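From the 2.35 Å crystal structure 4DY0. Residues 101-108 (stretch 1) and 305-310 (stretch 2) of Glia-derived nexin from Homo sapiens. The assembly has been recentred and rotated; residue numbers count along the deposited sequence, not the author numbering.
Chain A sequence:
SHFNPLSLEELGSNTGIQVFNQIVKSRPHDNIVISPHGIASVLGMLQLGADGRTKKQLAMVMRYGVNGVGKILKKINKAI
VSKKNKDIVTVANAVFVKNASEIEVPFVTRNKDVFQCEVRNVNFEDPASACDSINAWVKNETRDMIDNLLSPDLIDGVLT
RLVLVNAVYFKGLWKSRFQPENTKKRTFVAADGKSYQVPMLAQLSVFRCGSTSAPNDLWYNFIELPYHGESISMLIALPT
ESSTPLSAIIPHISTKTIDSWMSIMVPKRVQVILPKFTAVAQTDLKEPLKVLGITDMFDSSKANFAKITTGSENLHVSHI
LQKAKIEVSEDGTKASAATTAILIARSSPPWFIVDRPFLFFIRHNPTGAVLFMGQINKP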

ATOM      1  N   SER A 101     -12.944  16.895 -20.818  1.00 93.65           N
ATOM      2  CA  SER A 101     -13.264  16.753 -22.222  1.00 93.60           C
ATOM      3  C   SER A 101     -12.061  16.876 -23.192  1.00 86.91           C
ATOM      4  O   SER A 101     -11.983  16.162 -24.156  1.00 81.66           O
ATOM      5  CB  SER A 101     -14.504  17.562 -22.633  1.00 90.52           C
ATOM      6  N   GLU A 102     -11.135  17.774 -22.900  1.00 83.06           N
ATOM      7  CA  GLU A 102      -9.935  18.028 -23.688  1.00 72.94           C
ATOM      8  C   GLU A 102      -8.896  16.903 -23.716  1.00 63.56           C
ATOM      9  O   GLU A 102      -7.979  16.965 -24.461  1.00 64.34           O
ATOM     10  CB  GLU A 102      -9.256  19.307 -23.207  1.00 74.75           C
ATOM     11  CG  GLU A 102      -8.807  20.194 -24.351  1.00 81.78           C
ATOM     12  CD  GLU A 102      -8.142  21.482 -23.936  1.00 83.08           C
ATOM     13  OE1 GLU A 102      -8.563  22.105 -22.958  1.00 82.70           O
ATOM     14  OE2 GLU A 102      -7.217  21.896 -24.637  1.00 79.49           O
ATOM     15  N   ILE A 103      -9.013  15.936 -22.840  1.00 57.65           N
ATOM     16  CA  ILE A 103      -8.111  14.805 -22.731  1.00 52.61           C
ATOM     17  C   ILE A 103      -8.123  13.843 -23.888  1.00 51.67           C
ATOM     18  O   ILE A 103      -9.150  13.428 -24.323  1.00 56.41           O
ATOM     19  CB  ILE A 103      -8.499  13.972 -21.522  1.00 47.95           C
ATOM     20  CG1 ILE A 103      -8.820  14.857 -20.335  1.00 49.98           C
ATOM     21  CG2 ILE A 103      -7.482  12.983 -21.220  1.00 45.15           C
ATOM     22  CD1 ILE A 103      -7.735  15.223 -19.503  1.00 45.31           C
ATOM     23  N   GLU A 104      -6.959  13.441 -24.330  1.00 49.12           N
ATOM     24  CA  GLU A 104      -6.785  12.480 -25.416  1.00 48.72           C
ATOM     25  C   GLU A 104      -7.370  11.116 -25.062  1.00 48.25           C
ATOM     26  O   GLU A 104      -7.185  10.617 -23.952  1.00 49.95           O
ATOM     27  CB  GLU A 104      -5.309  12.348 -25.780  1.00 50.72           C
ATOM     28  CG  GLU A 104      -4.715  13.619 -26.355  1.00 56.43           C
ATOM     29  CD  GLU A 104      -3.203  13.581 -26.415  1.00 65.77           C
ATOM     30  OE1 GLU A 104      -2.648  12.598 -26.953  1.00 68.24           O
ATOM     31  OE2 GLU A 104      -2.568  14.540 -25.925  1.00 61.58           O
ATOM     32  N   VAL A 105      -8.067  10.517 -26.024  1.00 44.35           N
ATOM     33  CA  VAL A 105      -8.834   9.290 -25.798  1.00 44.09           C
ATOM     34  C   VAL A 105      -7.988   8.094 -25.352  1.00 40.35           C
ATOM     35  O   VAL A 105      -8.336   7.416 -24.387  1.00 42.66           O
ATOM     36  CB  VAL A 105      -9.657   8.899 -27.055  1.00 44.61           C
ATOM     37  CG1 VAL A 105     -10.558   7.701 -26.756  1.00 41.12           C
ATOM     38  CG2 VAL A 105     -10.475  10.087 -27.539  1.00 40.30           C
ATOM     39  N   PRO A 106      -6.887   7.817 -26.066  1.00 40.21           N
ATOM     40  CA  PRO A 106      -6.039   6.692 -25.680  1.00 39.27           C
ATOM     41  C   PRO A 106      -5.673   6.732 -24.196  1.00 40.18           C
ATOM     42  O   PRO A 106      -5.776   5.717 -23.507  1.00 41.36           O
ATOM     43  CB  PRO A 106      -4.795   6.881 -26.549  1.00 40.74           C
ATOM     44  CG  PRO A 106      -5.311   7.560 -27.782  1.00 39.90           C
ATOM     45  CD  PRO A 106      -6.426   8.463 -27.309  1.00 40.21           C
ATOM     46  N   PHE A 107      -5.259   7.897 -23.708  1.00 40.23           N
ATOM     47  CA  PHE A 107      -4.903   8.048 -22.300  1.00 41.07           C
ATOM     48  C   PHE A 107      -6.063   7.654 -21.380  1.00 41.58           C
ATOM     49  O   PHE A 107      -5.860   6.987 -20.363  1.00 38.69           O
ATOM     50  CB  PHE A 107      -4.430   9.477 -21.998  1.00 39.86           C
ATOM     51  CG  PHE A 107      -4.133   9.721 -20.544  1.00 41.82           C
ATOM     52  CD1 PHE A 107      -2.907   9.368 -20.003  1.00 42.29           C
ATOM     53  CD2 PHE A 107      -5.084  10.296 -19.716  1.00 43.34           C
ATOM     54  CE1 PHE A 107      -2.631   9.587 -18.664  1.00 45.41           C
ATOM     55  CE2 PHE A 107      -4.816  10.517 -18.375  1.00 43.90           C
ATOM     56  CZ  PHE A 107      -3.588  10.161 -17.847  1.00 44.76           C
ATOM     57  N   VAL A 108      -7.275   8.065 -21.741  1.00 42.96           N
ATOM     58  CA  VAL A 108      -8.462   7.717 -20.962  1.00 44.35           C
ATOM     59  C   VAL A 108      -8.750   6.228 -21.079  1.00 47.72           C
ATOM     60  O   VAL A 108      -8.986   5.543 -20.081  1.00 48.72           O
ATOM     61  CB  VAL A 108      -9.707   8.490 -21.434  1.00 41.77           C
ATOM     62  CG1 VAL A 108     -10.943   8.026 -20.669  1.00 37.90           C
ATOM     63  CG2 VAL A 108      -9.500   9.987 -21.267  1.00 42.09           C
ATOM     64  N   PHE A 305       3.413  16.184 -20.232  1.00 34.92           N
ATOM     65  CA  PHE A 305       2.337  15.219 -20.372  1.00 33.70           C
ATOM     66  C   PHE A 305       1.610  15.457 -21.687  1.00 36.36           C
ATOM     67  O   PHE A 305       0.386  15.554 -21.728  1.00 38.86           O
ATOM     68  CB  PHE A 305       1.375  15.327 -19.188  1.00 33.16           C
ATOM     69  CG  PHE A 305       1.949  14.820 -17.900  1.00 31.14           C
ATOM     70  CD1 PHE A 305       1.995  13.457 -17.637  1.00 30.59           C
ATOM     71  CD2 PHE A 305       2.449  15.697 -16.955  1.00 32.10           C
ATOM     72  CE1 PHE A 305       2.527  12.982 -16.455  1.00 28.04           C
ATOM     73  CE2 PHE A 305       2.981  15.225 -15.764  1.00 29.37           C
ATOM     74  CZ  PHE A 305       3.021  13.867 -15.517  1.00 29.35           C
ATOM     75  N   ALA A 306       2.379  15.548 -22.764  1.00 35.74           N
ATOM     76  CA  ALA A 306       1.821  15.856 -24.071  1.00 39.82           C
ATOM     77  C   ALA A 306       0.809  14.809 -24.512  1.00 41.41           C
ATOM     78  O   ALA A 306      -0.014  15.069 -25.386  1.00 47.17           O
ATOM     79  CB  ALA A 306       2.930  16.003 -25.112  1.00 35.21           C
ATOM     80  N   LYS A 307       0.865  13.626 -23.906  1.00 38.91           N
ATOM     81  CA  LYS A 307      -0.049  12.549 -24.279  1.00 38.75           C
ATOM     82  C   LYS A 307      -1.359  12.589 -23.488  1.00 39.91           C
ATOM     83  O   LYS A 307      -2.258  11.774 -23.707  1.00 40.55           O
ATOM     84  CB  LYS A 307       0.638  11.185 -24.156  1.00 38.44           C
ATOM     85  CG  LYS A 307       1.781  10.995 -25.147  1.00 43.46           C
ATOM     86  CD  LYS A 307       2.425   9.626 -25.013  1.00 46.66           C
ATOM     87  N   ILE A 308      -1.515  13.557 -22.635  1.00 36.84           N
ATOM     88  CA  ILE A 308      -2.722  13.767 -21.938  1.00 37.77           C
ATOM     89  C   ILE A 308      -3.492  14.874 -22.628  1.00 45.58           C
ATOM     90  O   ILE A 308      -4.635  14.737 -22.940  1.00 47.23           O
ATOM     91  CB  ILE A 308      -2.481  14.196 -20.469  1.00 34.71           C
ATOM     92  CG1 ILE A 308      -2.011  13.046 -19.620  1.00 31.91           C
ATOM     93  CG2 ILE A 308      -3.703  14.754 -19.858  1.00 35.72           C
ATOM     94  CD1 ILE A 308      -1.684  13.425 -18.321  1.00 29.22           C
ATOM     95  N   THR A 309      -2.853  15.998 -22.821  1.00 49.91           N
ATOM     96  CA  THR A 309      -3.512  17.087 -23.448  1.00 59.83           C
ATOM     97  C   THR A 309      -2.628  17.800 -24.479  1.00 68.38           C
ATOM     98  O   THR A 309      -1.461  17.952 -24.299  1.00 61.40           O
ATOM     99  CB  THR A 309      -4.092  17.996 -22.402  1.00 62.29           C
ATOM    100  OG1 THR A 309      -5.150  18.730 -22.971  1.00 72.02           O
ATOM    101  CG2 THR A 309      -3.084  18.950 -21.928  1.00 66.18           C
ATOM    102  N   THR A 310      -3.224  18.191 -25.586  1.00 72.53           N
ATOM    103  CA  THR A 310      -2.539  18.843 -26.699  1.00 81.33           C
ATOM    104  C   THR A 310      -2.515  20.363 -26.618  1.00 78.09           C
ATOM    105  O   THR A 310      -1.732  20.939 -25.903  1.00 66.20           O
ATOM    106  CB  THR A 310      -3.214  18.439 -28.054  1.00 78.90           C
TER
HETATM  107  O   HOH W   1      -3.014   9.624 -25.123  1.00 46.88           O

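What joins the two backbones? A single direct hydrogen bond does so: Glu-104 N donates to Ile-308 O at 3.0 Å, and its angle of 173° at the hydrogen is almost linear. The same oxygen receives a CA-H...O contact from Ile-103 CA at 3.5 Å, so one carbonyl serves two neighbouring residues. Stretch 2 holds that carbonyl in a compact turn, in which Ile-308 N donates to Phe-305 O at 2.9 Å.

How does Ile-308 reach stretch 1 when its CA-to-CB bond points away? Its chi1 in m lays CG1 over one face of the Phe-107 ring, 3.6 Å from the centroid and 11° off the normal; chi2 in t sets where CD1 lies beyond it. This is a CH-pi contact, the aliphatic hydrogens meeting the electron-rich face. Phe-107 makes its half of the fit with chi1 t and chi2 83°, its CA-to-CB bond pointing toward stretch 2. The other branch of Ile-308 faces Ile-103, whose m, m conformation leaves CD1 4.1 Å from Ile-308 CG2, a looser apolar contact.

Where does the carboxyl group of Glu-104 go? With chi1 m, chi2 t and chi3 51°, the side chain extends over the turn of stretch 2, and OE2 lies 2.7 Å from Ala-306 O. Whether a proton lies between these oxygens is left open by the geometry. OE2 also comes within 3.4 Å of Thr-309 N, but the angle is too poor for a hydrogen bond.

Does water add to the junction? Glu-104 occupies the N-cap position, and the helix that follows begins with amides lacking partners from a preceding turn. Water 1 accepts a weak hydrogen bond from Phe-107 N at 3.2 Å and donates to Lys-307 O at 2.7 Å, linking this first turn to stretch 2.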